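Local coordinates for YcaO (Methanopyrus kandleri, PDB 6CIB), which binds ATP-type nucleotides with magnesium and probably uses ATP to activate peptide backbone amides for thioamide formation, at residues M1-D7 against T310-L316; R52-Y56 against R82-P87; E93-D99 against E123-V127; P181-V186 against E205-P210. All blocks are in the same frame, centred on the assembly; numbering follows the deposited sequence.

Interaction 1 of 4, residues M1-D7 against T310-L316; sequences MTDIVYD and TGSLEKL
Ile-4 (chi1 -62°, chi2 154°) lays its CD1 3.8 Å from CD2 of Leu-316 and its CG1 3.8 Å from CD1 of Leu-313, a branched side chain that covers the start of helix 313-325. Residues 2-4 are extended; at Val-5 (psi -8°) the chain kinks into a classic beta bulge, Val-5 and Tyr-6 both facing Arg-12. A single beta bridge joins the segments, Asp-3 CA to Ser-312 CA 4.7 Å. Ser-312 is the N-cap: its OG (chi1 80°) accepts a weak capping bond from Lys-315 N at 3.3 Å. The first turn of a helix leaves NH groups without helical partners, and here Leu-313 N donates to Thr-2 O at 2.8 Å. Glu-314 turns its carboxylate back to the N terminus: Thr-2 N to Glu-314 OE1 2.7 Å, Thr-2 OG1 to Glu-314 OE2 2.6 Å, plus a long salt bridge from Met-1 N (selenomethionine) to Glu-314 OE1, 3.8 Å. Leu-313 also packs on Glu-156, an ADP-binding residue. Two waters join Asp-7 OD2 to Thr-310 OG1; a third links Ile-4 O with Gly-311 O.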
loop_
_atom_site.group_PDB
_atom_site.type_symbol
_atom_site.label_atom_id
_atom_site.label_comp_id
_atom_site.label_asym_id
_atom_site.label_seq_id
_atom_site.Cartn_x
_atom_site.Cartn_y
_atom_site.Cartn_z
HETATM N N MSE A 1 -16.069 8.875 -18.357
HETATM C CA MSE A 1 -16.411 7.452 -18.040
HETATM C C MSE A 1 -15.405 6.451 -18.654
HETATM O O MSE A 1 -15.590 5.952 -19.775
HETATM C CB MSE A 1 -17.853 7.154 -18.465
HETATM C CG MSE A 1 -18.413 5.816 -17.999
HETATM SE SE MSE A 1 -19.855 5.307 -18.963
HETATM C CE MSE A 1 -19.129 4.915 -20.559
ATOM N N THR A 2 -14.338 6.179 -17.900
ATOM C CA THR A 2 -13.278 5.228 -18.273
ATOM C C THR A 2 -13.600 3.873 -17.645
ATOM O O THR A 2 -13.688 3.758 -16.412
ATOM C CB THR A 2 -11.896 5.707 -17.770
ATOM O OG1 THR A 2 -11.690 7.070 -18.148
ATOM C CG2 THR A 2 -10.761 4.852 -18.334
ATOM N N ASP A 3 -13.773 2.857 -18.488
ATOM C CA ASP A 3 -14.098 1.509 -18.013
ATOM C C ASP A 3 -12.924 0.851 -17.293
ATOM O O ASP A 3 -11.767 0.988 -17.708
ATOM C CB ASP A 3 -14.560 0.601 -19.162
ATOM C CG ASP A 3 -15.866 1.064 -19.809
ATOM O OD1 ASP A 3 -16.725 1.692 -19.145
ATOM O OD2 ASP A 3 -16.036 0.779 -21.007
ATOM N N ILE A 4 -13.246 0.160 -16.202
ATOM C CA ILE A 4 -12.320 -0.735 -15.525
ATOM C C ILE A 4 -12.408 -2.030 -16.317
ATOM O O ILE A 4 -13.444 -2.697 -16.305
ATOM C CB ILE A 4 -12.710 -0.949 -14.034
ATOM C CG1 ILE A 4 -12.656 0.378 -13.265
ATOM C CG2 ILE A 4 -11.803 -1.989 -13.371
ATOM C CD1 ILE A 4 -13.564 0.437 -12.049
ATOM N N VAL A 5 -11.335 -2.353 -17.035
ATOM C CA VAL A 5 -11.286 -3.564 -17.866
ATOM C C VAL A 5 -10.557 -4.695 -17.138
ATOM O O VAL A 5 -10.537 -5.829 -17.598
ATOM C CB VAL A 5 -10.649 -3.305 -19.263
ATOM C CG1 VAL A 5 -11.415 -2.226 -20.028
ATOM C CG2 VAL A 5 -9.168 -2.943 -19.151
ATOM N N TYR A 6 -9.955 -4.368 -15.997
ATOM C CA TYR A 6 -9.152 -5.327 -15.238
ATOM C C TYR A 6 -9.286 -5.064 -13.750
ATOM O O TYR A 6 -9.083 -3.935 -13.281
ATOM C CB TYR A 6 -7.689 -5.270 -15.705
ATOM C CG TYR A 6 -6.792 -6.328 -15.114
ATOM C CD1 TYR A 6 -6.714 -7.605 -15.671
ATOM C CD2 TYR A 6 -6.006 -6.044 -13.990
ATOM C CE1 TYR A 6 -5.874 -8.573 -15.123
ATOM C CE2 TYR A 6 -5.165 -6.997 -13.440
ATOM C CZ TYR A 6 -5.100 -8.254 -14.009
ATOM O OH TYR A 6 -4.261 -9.185 -13.449
ATOM N N ASP A 7 -9.647 -6.106 -13.006
ATOM C CA ASP A 7 -9.858 -5.961 -11.567
ATOM C C ASP A 7 -9.421 -7.181 -10.761
ATOM O O ASP A 7 -10.140 -7.644 -9.878
ATOM C CB ASP A 7 -11.309 -5.539 -11.263
ATOM C CG ASP A 7 -12.332 -6.629 -11.567
ATOM O OD1 ASP A 7 -12.038 -7.589 -12.321
ATOM O OD2 ASP A 7 -13.446 -6.515 -11.022
ATOM N N THR A 310 -18.079 -1.846 -8.971
ATOM C CA THR A 310 -17.062 -1.181 -9.762
ATOM C C THR A 310 -17.443 -1.054 -11.232
ATOM O O THR A 310 -17.368 -2.020 -12.002
ATOM C CB THR A 310 -15.698 -1.861 -9.557
ATOM O OG1 THR A 310 -15.830 -3.272 -9.774
ATOM C CG2 THR A 310 -15.218 -1.623 -8.129
ATOM N N GLY A 311 -17.879 0.151 -11.594
ATOM C CA GLY A 311 -18.202 0.483 -12.970
ATOM C C GLY A 311 -17.041 1.194 -13.631
ATOM O O GLY A 311 -16.166 0.564 -14.246
ATOM N N SER A 312 -17.042 2.518 -13.508
ATOM C CA SER A 312 -16.009 3.334 -14.120
ATOM C C SER A 312 -14.973 3.768 -13.089
ATOM O O SER A 312 -15.257 3.832 -11.887
ATOM C CB SER A 312 -16.614 4.542 -14.846
ATOM O OG SER A 312 -16.931 5.584 -13.944
ATOM N N LEU A 313 -13.777 4.072 -13.585
ATOM C CA LEU A 313 -12.659 4.506 -12.769
ATOM C C LEU A 313 -12.940 5.824 -12.039
ATOM O O LEU A 313 -12.575 5.972 -10.868
ATOM C CB LEU A 313 -11.423 4.627 -13.661
ATOM C CG LEU A 313 -10.034 4.285 -13.136
ATOM C CD1 LEU A 313 -9.931 2.880 -12.554
ATOM C CD2 LEU A 313 -9.051 4.465 -14.287
ATOM N N GLU A 314 -13.596 6.759 -12.734
ATOM C CA GLU A 314 -13.952 8.075 -12.189
ATOM C C GLU A 314 -14.922 7.984 -11.015
ATOM O O GLU A 314 -14.731 8.651 -9.999
ATOM C CB GLU A 314 -14.543 8.991 -13.283
ATOM C CG GLU A 314 -13.561 9.435 -14.361
ATOM C CD GLU A 314 -13.451 8.471 -15.535
ATOM O OE1 GLU A 314 -14.058 7.379 -15.515
ATOM O OE2 GLU A 314 -12.742 8.809 -16.504
ATOM N N LYS A 315 -15.957 7.163 -11.183
ATOM C CA LYS A 315 -16.991 6.904 -10.174
ATOM C C LYS A 315 -16.389 6.198 -8.952
ATOM O O LYS A 315 -16.685 6.560 -7.804
ATOM C CB LYS A 315 -18.108 6.046 -10.805
ATOM C CG LYS A 315 -19.188 5.520 -9.865
ATOM C CD LYS A 315 -20.466 6.334 -9.961
ATOM C CE LYS A 315 -21.693 5.436 -9.884
ATOM N NZ LYS A 315 -22.938 6.172 -10.251
ATOM N N LEU A 316 -15.548 5.196 -9.211
ATOM C CA LEU A 316 -14.892 4.443 -8.140
ATOM C C LEU A 316 -14.034 5.356 -7.274
ATOM O O LEU A 316 -14.127 5.302 -6.044
ATOM C CB LEU A 316 -14.081 3.257 -8.692
ATOM C CG LEU A 316 -13.329 2.367 -7.697
ATOM C CD1 LEU A 316 -14.265 1.742 -6.672
ATOM C CD2 LEU A 316 -12.578 1.289 -8.449
HETATM O O HOH W 1 -16.391 -1.952 -15.547
HETATM O O HOH W 2 -14.202 -5.351 -8.785
HETATM O O HOH W 3 -14.459 -3.897 -11.830
#

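Interaction 2 of 4, residues R52-Y56 against R82-P87; sequences RRSQY and RAAAEP
One carboxylate oxygen, Glu-86 OE2, gathers two side chains from strand 45-54: it accepts from Arg-52 NH2 at 2.8 Å, the core of a salt bridge with a weak second bond from Arg-52 NH1 to Glu-86 OE2 at 3.4 Å, and from Ser-54 OG at 2.9 Å. Arg-52 and Ser-54 both point toward the helix end because alternate residues of a strand share a face, while Arg-53 between them points away. The backbones stay well apart, Ser-54 CA to Ala-83 CA 8.1 Å and Tyr-56 CA to Glu-86 CA 8.6 Å, so the long Arg-52 and Glu-86 side chains span most of the gap, Glu-86 reaching far enough for the short Ser-54. Arg-52 has chi1 and chi2 both t, Glu-86 chi1 -75° and chi2 176°. The small Ala-83 lets the guanidinium lie against the last helical turn, Arg-52 NH2 to Ala-83 CB 3.4 Å. Past the strand the chain bends in an ST turn, Tyr-56 N donating to Ser-54 OG at 3.1 Å. This brings the Tyr-56 ring edge to Glu-86 CD (from Tyr-56 CD2, 3.4 Å) and Tyr-56 OH to 3.4 Å from Pro-87 CD; a water bridges Tyr-56 OH and Pro-87 O. The end of Arg-82 leads away from 52-56, its side chain lying near the magnesium-binding Glu-81 and Leu-148. The arrangement is a helix packed by its C-terminal end on an antiparallel sheet, the same helix carrying ADP- and magnesium-binding residues of the YcaO site.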
loop_
_atom_site.group_PDB
_atom_site.type_symbol
_atom_site.label_atom_id
_atom_site.label_comp_id
_atom_site.label_asym_id
_atom_site.label_seq_id
_atom_site.Cartn_x
_atom_site.Cartn_y
_atom_site.Cartn_z
ATOM N N ARG A 52 17.796 -1.091 -8.260
ATOM C CA ARG A 52 17.668 0.266 -8.802
ATOM C C ARG A 52 18.757 1.199 -8.239
ATOM O O ARG A 52 19.032 1.169 -7.041
ATOM C CB ARG A 52 16.281 0.825 -8.455
ATOM C CG ARG A 52 15.890 2.069 -9.230
ATOM C CD ARG A 52 14.641 2.747 -8.687
ATOM N NE ARG A 52 14.744 4.186 -8.930
ATOM C CZ ARG A 52 14.814 5.118 -7.989
ATOM N NH1 ARG A 52 14.746 4.803 -6.705
ATOM N NH2 ARG A 52 14.934 6.384 -8.341
ATOM N N ARG A 53 19.350 2.026 -9.107
ATOM C CA ARG A 53 20.365 3.014 -8.715
ATOM C C ARG A 53 19.837 4.425 -8.869
ATOM O O ARG A 53 19.225 4.738 -9.890
ATOM C CB ARG A 53 21.600 2.914 -9.615
ATOM C CG ARG A 53 22.549 1.786 -9.304
ATOM C CD ARG A 53 23.957 2.174 -9.746
ATOM N NE ARG A 53 24.739 1.032 -10.219
ATOM C CZ ARG A 53 25.216 0.048 -9.450
ATOM N NH1 ARG A 53 24.993 0.032 -8.137
ATOM N NH2 ARG A 53 25.915 -0.936 -10.004
ATOM N N SER A 54 20.106 5.279 -7.880
ATOM C CA SER A 54 19.858 6.734 -7.987
ATOM C C SER A 54 20.932 7.512 -7.223
ATOM O O SER A 54 21.826 6.909 -6.621
ATOM C CB SER A 54 18.458 7.093 -7.470
ATOM O OG SER A 54 18.395 7.024 -6.050
ATOM N N GLN A 55 20.831 8.840 -7.217
ATOM C CA GLN A 55 21.707 9.674 -6.371
ATOM C C GLN A 55 21.581 9.311 -4.885
ATOM O O GLN A 55 22.460 9.642 -4.096
ATOM C CB GLN A 55 21.425 11.168 -6.574
ATOM C CG GLN A 55 20.143 11.641 -5.918
ATOM C CD GLN A 55 20.066 13.138 -5.728
ATOM O OE1 GLN A 55 19.768 13.875 -6.662
ATOM N NE2 GLN A 55 20.302 13.592 -4.505
ATOM N N TYR A 56 20.491 8.628 -4.515
ATOM C CA TYR A 56 20.234 8.259 -3.117
ATOM C C TYR A 56 20.828 6.914 -2.727
ATOM O O TYR A 56 20.814 6.540 -1.552
ATOM C CB TYR A 56 18.738 8.367 -2.787
ATOM C CG TYR A 56 18.243 9.788 -2.963
ATOM C CD1 TYR A 56 18.530 10.772 -2.004
ATOM C CD2 TYR A 56 17.540 10.169 -4.108
ATOM C CE1 TYR A 56 18.101 12.082 -2.165
ATOM C CE2 TYR A 56 17.116 11.488 -4.286
ATOM C CZ TYR A 56 17.403 12.438 -3.309
ATOM O OH TYR A 56 16.991 13.749 -3.461
ATOM N N ARG A 82 8.938 5.246 -7.044
ATOM C CA ARG A 82 10.063 5.603 -6.175
ATOM C C ARG A 82 10.942 6.705 -6.774
ATOM O O ARG A 82 11.384 7.597 -6.050
ATOM C CB ARG A 82 10.890 4.370 -5.775
ATOM C CG ARG A 82 10.171 3.397 -4.844
ATOM C CD ARG A 82 9.862 3.992 -3.472
ATOM N NE ARG A 82 11.071 4.107 -2.645
ATOM C CZ ARG A 82 11.518 3.158 -1.823
ATOM N NH1 ARG A 82 10.857 2.014 -1.696
ATOM N NH2 ARG A 82 12.626 3.357 -1.124
ATOM N N ALA A 83 11.167 6.657 -8.087
ATOM C CA ALA A 83 11.897 7.726 -8.780
ATOM C C ALA A 83 11.120 9.045 -8.751
ATOM O O ALA A 83 11.702 10.108 -8.529
ATOM C CB ALA A 83 12.224 7.321 -10.203
ATOM N N ALA A 84 9.804 8.962 -8.953
ATOM C CA ALA A 84 8.915 10.124 -8.880
ATOM C C ALA A 84 8.875 10.770 -7.493
ATOM O O ALA A 84 8.747 11.990 -7.387
ATOM C CB ALA A 84 7.513 9.741 -9.323
ATOM N N ALA A 85 8.993 9.950 -6.450
ATOM C CA ALA A 85 8.927 10.390 -5.059
ATOM C C ALA A 85 10.196 11.078 -4.560
ATOM O O ALA A 85 10.173 11.715 -3.502
ATOM C CB ALA A 85 8.594 9.215 -4.147
ATOM N N GLU A 86 11.298 10.924 -5.296
ATOM C CA GLU A 86 12.550 11.590 -4.949
ATOM C C GLU A 86 12.357 13.116 -4.972
ATOM O O GLU A 86 11.672 13.634 -5.870
ATOM C CB GLU A 86 13.699 11.128 -5.862
ATOM C CG GLU A 86 14.194 9.730 -5.512
ATOM C CD GLU A 86 15.263 9.167 -6.447
ATOM O OE1 GLU A 86 15.725 9.848 -7.390
ATOM O OE2 GLU A 86 15.655 8.012 -6.212
ATOM N N PRO A 87 12.916 13.830 -3.965
ATOM C CA PRO A 87 12.747 15.283 -3.832
ATOM C C PRO A 87 12.981 16.035 -5.132
ATOM O O PRO A 87 13.955 15.770 -5.841
ATOM C CB PRO A 87 13.798 15.664 -2.795
ATOM C CG PRO A 87 13.888 14.463 -1.932
ATOM C CD PRO A 87 13.710 13.279 -2.847
HETATM O O HOH W 4 16.196 14.395 -5.826
#

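Interaction 3 of 4, residues E93-D99 against E123-V127; sequences ERGPEGD and EPVYV
This is a partly buried contact between an irregular loop and the outermost strand of a five-stranded antiparallel sheet, away from the nucleotide site, in which the loop wraps around one tyrosine. Tyr-126 (chi1 -72°, chi2 -87°) points toward 93-99, and Pro-96 lies over its ring: CB of Pro-96 is 3.5 Å from the centroid of the Tyr-126 ring and 4° off the normal, a CH-pi contact that suits the rigid ring of proline. Asp-99 and Val-125 are the nearest backbones, CA to CA 4.8 Å, and Tyr-126 N donates to Asp-99 O at 2.8 Å. Gly-98 takes phi/psi of 140/-171°, where a CB would jam against the carbonyl O of Glu-97 and crowd Tyr-126 CE2, so glycine fits. At the ring's far end Tyr-126 OH lies 2.9 Å from Glu-93 OE1, at best a weak hydrogen bond, since another acceptor competes for the proton; a water links Tyr-126 OH to Glu-97 N. Another water joins Asp-99 OD2 and Pro-124 O. Pro-96 and Tyr-126 both rest on Trp-113 of adjacent strand 113-118, while Val-125 touches Ile-333 of strand 332-336.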
loop_
_atom_site.group_PDB
_atom_site.type_symbol
_atom_site.label_atom_id
_atom_site.label_comp_id
_atom_site.label_asym_id
_atom_site.label_seq_id
_atom_site.Cartn_x
_atom_site.Cartn_y
_atom_site.Cartn_z
ATOM N N GLU A 93 7.654 24.779 -2.867
ATOM C CA GLU A 93 7.376 26.193 -2.603
ATOM C C GLU A 93 7.758 26.555 -1.181
ATOM O O GLU A 93 7.538 25.772 -0.248
ATOM C CB GLU A 93 5.909 26.524 -2.861
ATOM C CG GLU A 93 5.592 26.756 -4.328
ATOM C CD GLU A 93 4.113 26.968 -4.585
ATOM O OE1 GLU A 93 3.535 27.930 -4.028
ATOM O OE2 GLU A 93 3.527 26.172 -5.356
ATOM N N ARG A 94 8.337 27.740 -1.017
ATOM C CA ARG A 94 8.862 28.144 0.285
ATOM C C ARG A 94 8.074 29.235 0.995
ATOM O O ARG A 94 7.984 29.227 2.228
ATOM C CB ARG A 94 10.348 28.475 0.200
ATOM C CG ARG A 94 11.188 27.230 0.379
ATOM C CD ARG A 94 12.668 27.475 0.177
ATOM N NE ARG A 94 13.394 26.207 0.245
ATOM C CZ ARG A 94 13.586 25.393 -0.789
ATOM N NH1 ARG A 94 13.119 25.716 -1.989
ATOM N NH2 ARG A 94 14.253 24.258 -0.630
ATOM N N GLY A 95 7.498 30.152 0.227
ATOM C CA GLY A 95 6.610 31.167 0.784
ATOM C C GLY A 95 5.207 30.994 0.238
ATOM O O GLY A 95 4.745 31.851 -0.518
ATOM N N PRO A 96 4.516 29.891 0.610
ATOM C CA PRO A 96 3.241 29.640 -0.051
ATOM C C PRO A 96 2.081 30.467 0.513
ATOM O O PRO A 96 2.043 30.775 1.712
ATOM C CB PRO A 96 3.014 28.147 0.188
ATOM C CG PRO A 96 3.734 27.844 1.456
ATOM C CD PRO A 96 4.767 28.911 1.688
ATOM N N GLU A 97 1.156 30.820 -0.374
ATOM C CA GLU A 97 -0.075 31.509 -0.016
ATOM C C GLU A 97 -1.235 30.533 -0.211
ATOM O O GLU A 97 -1.431 29.998 -1.310
ATOM C CB GLU A 97 -0.250 32.770 -0.879
ATOM C CG GLU A 97 -1.139 33.858 -0.278
ATOM C CD GLU A 97 -0.466 34.656 0.834
ATOM O OE1 GLU A 97 0.677 35.134 0.641
ATOM O OE2 GLU A 97 -1.090 34.821 1.904
ATOM N N GLY A 98 -1.973 30.287 0.871
ATOM C CA GLY A 98 -3.136 29.399 0.860
ATOM C C GLY A 98 -3.225 28.528 2.099
ATOM O O GLY A 98 -2.468 28.719 3.061
ATOM N N ASP A 99 -4.158 27.574 2.074
ATOM C CA ASP A 99 -4.323 26.594 3.153
ATOM C C ASP A 99 -3.090 25.694 3.278
ATOM O O ASP A 99 -2.439 25.379 2.280
ATOM C CB ASP A 99 -5.569 25.730 2.922
ATOM C CG ASP A 99 -6.872 26.516 3.030
ATOM O OD1 ASP A 99 -7.063 27.260 4.018
ATOM O OD2 ASP A 99 -7.724 26.366 2.130
ATOM N N GLU A 123 -10.307 22.411 -3.271
ATOM C CA GLU A 123 -9.481 23.577 -2.987
ATOM C C GLU A 123 -8.008 23.173 -2.866
ATOM O O GLU A 123 -7.713 22.061 -2.404
ATOM C CB GLU A 123 -9.916 24.239 -1.676
ATOM C CG GLU A 123 -11.254 24.972 -1.707
ATOM C CD GLU A 123 -11.301 26.096 -2.725
ATOM O OE1 GLU A 123 -10.353 26.915 -2.775
ATOM O OE2 GLU A 123 -12.292 26.157 -3.480
ATOM N N PRO A 124 -7.078 24.073 -3.265
ATOM C CA PRO A 124 -5.656 23.804 -3.022
ATOM C C PRO A 124 -5.319 23.761 -1.525
ATOM O O PRO A 124 -5.915 24.499 -0.724
ATOM C CB PRO A 124 -4.951 24.988 -3.692
ATOM C CG PRO A 124 -5.942 25.524 -4.681
ATOM C CD PRO A 124 -7.272 25.322 -4.031
ATOM N N VAL A 125 -4.397 22.871 -1.163
ATOM C CA VAL A 125 -3.835 22.803 0.191
ATOM C C VAL A 125 -2.345 22.445 0.094
ATOM O O VAL A 125 -1.965 21.542 -0.661
ATOM C CB VAL A 125 -4.649 21.859 1.136
ATOM C CG1 VAL A 125 -4.747 20.435 0.591
ATOM C CG2 VAL A 125 -4.099 21.865 2.557
ATOM N N TYR A 126 -1.513 23.179 0.833
ATOM C CA TYR A 126 -0.072 22.915 0.869
ATOM C C TYR A 126 0.291 21.849 1.890
ATOM O O TYR A 126 -0.212 21.838 3.016
ATOM C CB TYR A 126 0.734 24.202 1.091
ATOM C CG TYR A 126 0.738 25.095 -0.129
ATOM C CD1 TYR A 126 1.696 24.930 -1.135
ATOM C CD2 TYR A 126 -0.238 26.090 -0.295
ATOM C CE1 TYR A 126 1.694 25.741 -2.264
ATOM C CE2 TYR A 126 -0.253 26.902 -1.425
ATOM C CZ TYR A 126 0.717 26.725 -2.403
ATOM O OH TYR A 126 0.714 27.525 -3.519
ATOM N N VAL A 127 1.164 20.944 1.464
ATOM C CA VAL A 127 1.575 19.795 2.261
ATOM C C VAL A 127 3.092 19.899 2.424
ATOM O O VAL A 127 3.777 20.265 1.462
ATOM C CB VAL A 127 1.120 18.477 1.572
ATOM C CG1 VAL A 127 1.743 17.240 2.200
ATOM C CG2 VAL A 127 -0.395 18.351 1.640
HETATM O O HOH W 5 1.321 30.667 -3.074
HETATM O O HOH W 6 -7.990 23.772 1.116
#

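Interaction 4 of 4, residues P181-V186 against E205-P210; sequences PPELEV and ELRLLP
Leu-184 (chi1 178°, chi2 76°) is the bump that enters the space between Leu-206 and Leu-208, its CB 4.4 Å from CB of Leu-206 and 4.2 Å from CB of Leu-208. These two leucines share one face of strand 203-209, so their branched chains form the walls of a hollow. Val-186 extends the filling, CG2 3.7 Å from Leu-206 CD1. The strands cross steeply, 107° between directions with axes 4.1 Å apart, so pairing is limited to one bridge, Glu-183 CA to Arg-207 CA 4.4 Å. Two bonds flank it: Leu-184 N to Leu-206 O, 3.0 Å, and Leu-208 N to Pro-182 O, 3.0 Å. Prolines suit the other end, having no NH to satisfy: Pro-181 CB lies 3.6 Å from Leu-208 O and 4.4 Å from Pro-210 CD. Arg-207 folds back beside Glu-183, NH1 to Glu-183 CB 3.7 Å, and forms a salt bridge with Glu-205 (Arg-207 NH2 to Glu-205 OE1 2.8 Å), whose other oxygen pairs with Arg-203. A water joins Glu-183 OE2 to Leu-206 N. Helix 241-260 covers Leu-184, Val-186 and Leu-206 through Val-245, strand 217-224 backs the leucines, helix 154-177 packs on Pro-181 and Pro-210, and strand 298-300 runs parallel to 183-185.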
loop_
_atom_site.group_PDB
_atom_site.type_symbol
_atom_site.label_atom_id
_atom_site.label_comp_id
_atom_site.label_asym_id
_atom_site.label_seq_id
_atom_site.Cartn_x
_atom_site.Cartn_y
_atom_site.Cartn_z
ATOM N N PRO A 181 -8.194 -9.645 15.465
ATOM C CA PRO A 181 -9.211 -9.658 14.407
ATOM C C PRO A 181 -9.743 -11.071 14.137
ATOM O O PRO A 181 -9.014 -12.044 14.379
ATOM C CB PRO A 181 -8.459 -9.109 13.181
ATOM C CG PRO A 181 -7.028 -9.391 13.450
ATOM C CD PRO A 181 -6.863 -9.284 14.933
ATOM N N PRO A 182 -11.009 -11.189 13.659
ATOM C CA PRO A 182 -11.553 -12.510 13.330
ATOM C C PRO A 182 -10.849 -13.156 12.140
ATOM O O PRO A 182 -10.358 -12.446 11.246
ATOM C CB PRO A 182 -13.013 -12.206 12.969
ATOM C CG PRO A 182 -13.004 -10.785 12.530
ATOM C CD PRO A 182 -11.993 -10.118 13.397
ATOM N N GLU A 183 -10.801 -14.487 12.149
ATOM C CA GLU A 183 -10.397 -15.285 10.988
ATOM C C GLU A 183 -11.382 -15.073 9.837
ATOM O O GLU A 183 -12.601 -15.018 10.055
ATOM C CB GLU A 183 -10.316 -16.773 11.365
ATOM C CG GLU A 183 -9.945 -17.715 10.216
ATOM C CD GLU A 183 -9.399 -19.061 10.668
ATOM O OE1 GLU A 183 -9.788 -19.556 11.751
ATOM O OE2 GLU A 183 -8.570 -19.634 9.925
ATOM N N LEU A 184 -10.848 -14.933 8.623
ATOM C CA LEU A 184 -11.683 -14.835 7.426
ATOM C C LEU A 184 -11.637 -16.131 6.614
ATOM O O LEU A 184 -10.564 -16.559 6.178
ATOM C CB LEU A 184 -11.306 -13.618 6.568
ATOM C CG LEU A 184 -12.084 -13.454 5.253
ATOM C CD1 LEU A 184 -13.509 -12.931 5.457
ATOM C CD2 LEU A 184 -11.311 -12.551 4.315
ATOM N N GLU A 185 -12.813 -16.728 6.416
ATOM C CA GLU A 185 -12.959 -18.019 5.736
ATOM C C GLU A 185 -13.266 -17.787 4.255
ATOM O O GLU A 185 -14.164 -17.015 3.919
ATOM C CB GLU A 185 -14.068 -18.841 6.405
ATOM C CG GLU A 185 -13.786 -20.334 6.548
ATOM C CD GLU A 185 -13.246 -20.726 7.923
ATOM O OE1 GLU A 185 -13.695 -20.157 8.945
ATOM O OE2 GLU A 185 -12.378 -21.626 7.993
ATOM N N VAL A 186 -12.495 -18.440 3.383
ATOM C CA VAL A 186 -12.595 -18.282 1.917
ATOM C C VAL A 186 -12.808 -19.636 1.235
ATOM O O VAL A 186 -12.582 -20.681 1.850
ATOM C CB VAL A 186 -11.347 -17.580 1.303
ATOM C CG1 VAL A 186 -11.259 -16.124 1.741
ATOM C CG2 VAL A 186 -10.060 -18.326 1.643
ATOM N N GLU A 205 -2.599 -17.877 7.537
ATOM C CA GLU A 205 -3.828 -17.519 8.246
ATOM C C GLU A 205 -4.402 -16.213 7.703
ATOM O O GLU A 205 -3.659 -15.249 7.509
ATOM C CB GLU A 205 -3.536 -17.360 9.737
ATOM C CG GLU A 205 -3.091 -18.623 10.461
ATOM C CD GLU A 205 -4.260 -19.488 10.883
ATOM O OE1 GLU A 205 -5.181 -18.971 11.557
ATOM O OE2 GLU A 205 -4.257 -20.688 10.539
ATOM N N LEU A 206 -5.714 -16.187 7.464
ATOM C CA LEU A 206 -6.398 -14.984 6.978
ATOM C C LEU A 206 -7.225 -14.317 8.073
ATOM O O LEU A 206 -7.841 -14.997 8.891
ATOM C CB LEU A 206 -7.272 -15.289 5.749
ATOM C CG LEU A 206 -6.570 -15.721 4.456
ATOM C CD1 LEU A 206 -7.590 -16.186 3.430
ATOM C CD2 LEU A 206 -5.694 -14.614 3.880
ATOM N N ARG A 207 -7.211 -12.984 8.075
ATOM C CA ARG A 207 -7.959 -12.170 9.035
ATOM C C ARG A 207 -8.708 -11.045 8.333
ATOM O O ARG A 207 -8.174 -10.434 7.402
ATOM C CB ARG A 207 -7.020 -11.545 10.070
ATOM C CG ARG A 207 -6.151 -12.502 10.874
ATOM C CD ARG A 207 -6.956 -13.456 11.745
ATOM N NE ARG A 207 -6.061 -14.407 12.413
ATOM C CZ ARG A 207 -5.952 -15.696 12.107
ATOM N NH1 ARG A 207 -6.703 -16.237 11.150
ATOM N NH2 ARG A 207 -5.098 -16.454 12.782
ATOM N N LEU A 208 -9.936 -10.775 8.775
ATOM C CA LEU A 208 -10.632 -9.555 8.389
ATOM C C LEU A 208 -10.378 -8.477 9.447
ATOM O O LEU A 208 -10.850 -8.580 10.580
ATOM C CB LEU A 208 -12.134 -9.794 8.174
ATOM C CG LEU A 208 -12.915 -8.624 7.548
ATOM C CD1 LEU A 208 -12.612 -8.438 6.064
ATOM C CD2 LEU A 208 -14.411 -8.791 7.765
ATOM N N LEU A 209 -9.609 -7.458 9.071
ATOM C CA LEU A 209 -9.281 -6.349 9.971
ATOM C C LEU A 209 -10.481 -5.429 10.125
ATOM O O LEU A 209 -11.291 -5.322 9.194
ATOM C CB LEU A 209 -8.078 -5.559 9.447
ATOM C CG LEU A 209 -6.675 -6.061 9.812
ATOM C CD1 LEU A 209 -6.292 -7.287 9.019
ATOM C CD2 LEU A 209 -5.640 -4.983 9.572
ATOM N N PRO A 210 -10.621 -4.777 11.301
ATOM C CA PRO A 210 -11.649 -3.741 11.416
ATOM C C PRO A 210 -11.303 -2.555 10.510
ATOM O O PRO A 210 -10.241 -1.942 10.657
ATOM C CB PRO A 210 -11.584 -3.345 12.896
ATOM C CG PRO A 210 -10.199 -3.711 13.328
ATOM C CD PRO A 210 -9.921 -4.985 12.583
HETATM O O HOH W 7 -6.272 -12.650 14.806
HETATM O O HOH W 8 -7.038 -18.643 7.827
#

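Starting at the N terminus, interaction 1 joins the first residues to the start of helix 313-325, closing a loop of some 300 residues inside which the other three contacts nest. Interaction 2 closes first along the chain, tying the three-stranded sheet to the end of helix 68-85; interaction 3 follows in series, fastening the loop after that helix to edge strand 124-128. Interaction 4 closes last within the loop, bringing together strands 183-185 and 203-209. No two contacts touch or cross. Interactions 2 and 3 are neighbours, nearest atoms about 9 Å apart, whereas interaction 4 lies across the chain's centre from both, its centre about 36 and 41 Å from theirs.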